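Local coordinates for protein (upstream stimulatory factor) (PDB 1AN4) that activates transcription by binding, as a bHLH dimer, the symmetrical E-box sequence 5'-CACGTG-3' in viral and cellular promoters, at a contact of chain A with DNA. Numbering follows the deposited sequence.

A contact of chain A with DNA. Residues 9, 13, 15-17. With nucleotides of chain B; nucleotides of chain C.
All five residues lie in helix 7-20 with helical backbone torsions, so His9, Glu13 and Arg17, four residues apart in sequence, turn to the bases in the major groove, while Arg15 and Arg16 turn to the phosphates of chain C. This is the basic region of the bHLH domain, the segment that reads the E-box. His9, Glu13 and Arg17 face the bases, as expected for this family. Arg17 makes a direct base bond. Its chain bends at chi2 and chi3 and brings NH1 to the Hoogsteen edge of DG12 of chain B. NH1 gives a hydrogen bond to the base carbonyl O6 at 3.0 Å, and O6 lies nearly in the guanidinium plane. The bond from NH1 to N7 is weak. Glu13 has CG anti to the backbone N (chi1 167°) and bends at chi2. Its carboxylate lies between the thymine methyl of DT13 of chain B and the cytosine amino N4 of DC9 of chain C; OE2 is 3.5 Å from N4, too long for a hydrogen bond in this model. The flank of the same chain packs on the thymine methyl, CG lying 3.5 Å from C7 of DT13 of chain B. Three arginines surround OE1 and probably hold the carboxylate in its charged form. Arg15 NH2 donates to OE1 at 3.0 Å from above the carboxylate plane. Arg16 NH1 and Arg17 NE make longer salt bridges to the same oxygen. His9 points its ring edge at DG14 of chain B, without a hydrogen bond; NE2 is 3.8 Å from O6. Arg15 and Arg16 also bind the backbone of chain C. Arg15 NH1 bonds the phosphate oxygen OP2 of DC8 of chain C, 2.5 Å away, with that oxygen well out of the guanidinium plane (37°). Arg16 NH2 gives a hydrogen bond to OP2 of DC9 of chain C at 2.6 Å, nearly in its guanidinium plane.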
# COMPACT_ATOMS: atom_id res chain seq x y z
N HIS A 9 15.24 -12.56 -11.03
CA HIS A 9 14.58 -11.71 -10.05
C HIS A 9 14.01 -10.45 -10.68
O HIS A 9 13.05 -9.87 -10.15
CB HIS A 9 15.52 -11.39 -8.89
CG HIS A 9 14.89 -10.60 -7.76
ND1 HIS A 9 13.68 -10.95 -7.20
CD2 HIS A 9 15.27 -9.45 -7.15
CE1 HIS A 9 13.34 -10.04 -6.30
NE2 HIS A 9 14.29 -9.13 -6.25
N GLU A 13 10.64 -9.88 -9.73
CA GLU A 13 10.47 -8.70 -8.87
C GLU A 13 9.17 -7.93 -9.24
O GLU A 13 8.45 -7.44 -8.34
CB GLU A 13 11.69 -7.76 -8.95
CG GLU A 13 11.48 -6.35 -8.33
CD GLU A 13 11.16 -6.39 -6.84
OE1 GLU A 13 9.95 -6.45 -6.51
OE2 GLU A 13 12.12 -6.34 -6.00
N ARG A 15 6.85 -9.27 -10.20
CA ARG A 15 5.92 -10.23 -9.68
C ARG A 15 5.17 -9.55 -8.55
O ARG A 15 3.98 -9.30 -8.68
CB ARG A 15 6.69 -11.43 -9.14
CG ARG A 15 6.28 -11.90 -7.72
CD ARG A 15 7.45 -11.92 -6.69
NE ARG A 15 8.07 -10.61 -6.48
CZ ARG A 15 8.59 -10.22 -5.32
NH1 ARG A 15 8.58 -11.01 -4.27
NH2 ARG A 15 9.13 -9.02 -5.22
N ARG A 16 5.88 -9.20 -7.47
CA ARG A 16 5.22 -8.57 -6.33
C ARG A 16 4.98 -7.15 -6.66
O ARG A 16 4.16 -6.49 -6.03
CB ARG A 16 6.02 -8.73 -5.04
CG ARG A 16 5.79 -7.69 -3.98
CD ARG A 16 6.92 -6.70 -4.05
NE ARG A 16 7.26 -6.13 -2.75
CZ ARG A 16 8.13 -5.14 -2.57
NH1 ARG A 16 8.75 -4.59 -3.62
NH2 ARG A 16 8.37 -4.69 -1.34
N ARG A 17 5.70 -6.67 -7.67
CA ARG A 17 5.54 -5.30 -8.13
C ARG A 17 4.02 -5.20 -8.42
O ARG A 17 3.29 -4.45 -7.77
CB ARG A 17 6.37 -5.09 -9.39
CG ARG A 17 7.39 -3.95 -9.40
CD ARG A 17 8.56 -4.13 -8.50
NE ARG A 17 8.36 -3.40 -7.25
CZ ARG A 17 9.18 -2.46 -6.77
NH1 ARG A 17 10.29 -2.07 -7.44
NH2 ARG A 17 8.99 -2.04 -5.52
P DG B 12 10.88 -4.32 -15.27
OP1 DG B 12 11.26 -4.79 -16.64
OP2 DG B 12 10.51 -5.28 -14.20
O5' DG B 12 12.17 -3.59 -14.67
C5' DG B 12 12.95 -2.89 -15.62
C4' DG B 12 14.28 -2.58 -15.02
O4' DG B 12 14.16 -1.66 -13.94
C3' DG B 12 14.86 -3.84 -14.42
O3' DG B 12 16.22 -3.67 -14.73
C2' DG B 12 14.51 -3.74 -12.94
C1' DG B 12 14.69 -2.22 -12.72
N9 DG B 12 13.94 -1.79 -11.49
C8 DG B 12 12.67 -2.13 -11.16
N7 DG B 12 12.29 -1.69 -10.00
C5 DG B 12 13.37 -1.01 -9.51
C6 DG B 12 13.52 -0.35 -8.27
O6 DG B 12 12.76 -0.39 -7.30
N1 DG B 12 14.76 0.24 -8.14
C2 DG B 12 15.76 0.18 -9.10
N2 DG B 12 16.89 0.84 -8.81
N3 DG B 12 15.63 -0.48 -10.27
C4 DG B 12 14.40 -1.05 -10.41
P DT B 13 17.47 -4.22 -13.88
OP1 DT B 13 18.65 -4.04 -14.75
OP2 DT B 13 17.18 -5.57 -13.34
O5' DT B 13 17.67 -3.21 -12.65
C5' DT B 13 18.99 -3.40 -12.13
C4' DT B 13 19.25 -2.55 -10.95
O4' DT B 13 18.05 -2.54 -10.20
C3' DT B 13 20.29 -3.23 -10.03
O3' DT B 13 21.71 -3.10 -10.37
C2' DT B 13 19.99 -2.48 -8.73
C1' DT B 13 18.51 -2.20 -8.90
N1 DT B 13 17.63 -2.81 -7.91
C2 DT B 13 17.48 -2.02 -6.80
O2 DT B 13 18.27 -1.12 -6.57
N3 DT B 13 16.40 -2.31 -5.97
C4 DT B 13 15.47 -3.33 -6.16
O4 DT B 13 14.56 -3.49 -5.35
C5 DT B 13 15.73 -4.16 -7.35
C7 DT B 13 14.74 -5.30 -7.70
C6 DT B 13 16.79 -3.87 -8.17
P DG B 14 22.76 -4.10 -9.57
OP1 DG B 14 23.64 -4.77 -10.58
OP2 DG B 14 21.99 -4.93 -8.61
O5' DG B 14 23.59 -3.13 -8.57
C5' DG B 14 23.86 -3.61 -7.24
C4' DG B 14 23.13 -2.96 -6.03
O4' DG B 14 21.69 -2.73 -6.11
C3' DG B 14 23.29 -4.02 -4.92
O3' DG B 14 24.58 -3.94 -4.29
C2' DG B 14 22.12 -3.72 -3.95
C1' DG B 14 21.03 -3.04 -4.82
N9 DG B 14 19.80 -3.90 -4.98
C8 DG B 14 19.51 -4.70 -6.06
N7 DG B 14 18.36 -5.31 -6.01
C5 DG B 14 17.83 -4.91 -4.79
C6 DG B 14 16.56 -5.25 -4.18
O6 DG B 14 15.62 -5.95 -4.60
N1 DG B 14 16.39 -4.60 -2.96
C2 DG B 14 17.29 -3.75 -2.41
N2 DG B 14 16.92 -3.29 -1.21
N3 DG B 14 18.49 -3.42 -2.98
C4 DG B 14 18.70 -4.04 -4.16
P DC C 8 7.64 -10.31 -0.64
OP1 DC C 8 6.20 -10.33 -0.23
OP2 DC C 8 8.00 -10.00 -2.04
O5' DC C 8 8.38 -9.24 0.32
C5' DC C 8 7.91 -9.13 1.66
C4' DC C 8 8.87 -8.39 2.59
O4' DC C 8 10.16 -8.99 2.56
C3' DC C 8 8.99 -6.91 2.19
O3' DC C 8 8.32 -6.09 3.16
C2' DC C 8 10.50 -6.61 2.24
C1' DC C 8 11.14 -7.99 2.19
N1 DC C 8 11.76 -8.31 0.86
C2 DC C 8 13.13 -8.09 0.76
O2 DC C 8 13.77 -7.48 1.63
N3 DC C 8 13.72 -8.48 -0.39
C4 DC C 8 13.04 -9.04 -1.39
N4 DC C 8 13.75 -9.42 -2.47
C5 DC C 8 11.63 -9.26 -1.32
C6 DC C 8 11.03 -8.88 -0.17
P DC C 9 7.64 -4.74 2.66
OP1 DC C 9 6.26 -4.83 3.16
OP2 DC C 9 7.93 -4.65 1.20
O5' DC C 9 8.38 -3.50 3.43
C5' DC C 9 9.75 -3.64 3.88
C4' DC C 9 10.88 -2.63 3.44
O4' DC C 9 11.86 -3.37 2.73
C3' DC C 9 10.51 -1.48 2.54
O3' DC C 9 10.61 -0.34 3.37
C2' DC C 9 11.63 -1.45 1.49
C1' DC C 9 12.59 -2.60 1.83
N1 DC C 9 12.88 -3.40 0.61
C2 DC C 9 14.08 -3.21 -0.00
O2 DC C 9 15.02 -2.67 0.58
N3 DC C 9 14.24 -3.71 -1.25
C4 DC C 9 13.28 -4.39 -1.87
N4 DC C 9 13.53 -4.96 -3.07
C5 DC C 9 12.03 -4.60 -1.22
C6 DC C 9 11.90 -4.09 0.01
P DA C 10 10.20 1.12 2.80
OP1 DA C 10 9.40 1.79 3.85
OP2 DA C 10 9.63 0.83 1.45
O5' DA C 10 11.67 1.94 2.70
C5' DA C 10 12.95 1.38 3.16
C4' DA C 10 14.31 1.98 2.58
O4' DA C 10 15.16 1.10 1.77
C3' DA C 10 14.03 3.23 1.76
O3' DA C 10 14.71 4.30 2.41
C2' DA C 10 14.56 2.94 0.32
C1' DA C 10 15.20 1.53 0.38
N9 DA C 10 14.32 0.76 -0.49
C8 DA C 10 12.93 0.64 -0.43
N7 DA C 10 12.41 -0.07 -1.39
C5 DA C 10 13.52 -0.43 -2.18
C6 DA C 10 13.64 -1.12 -3.41
N6 DA C 10 12.62 -1.69 -4.07
N1 DA C 10 14.87 -1.24 -3.90
C2 DA C 10 15.90 -0.73 -3.21
N3 DA C 10 15.94 -0.06 -2.05
C4 DA C 10 14.69 0.07 -1.60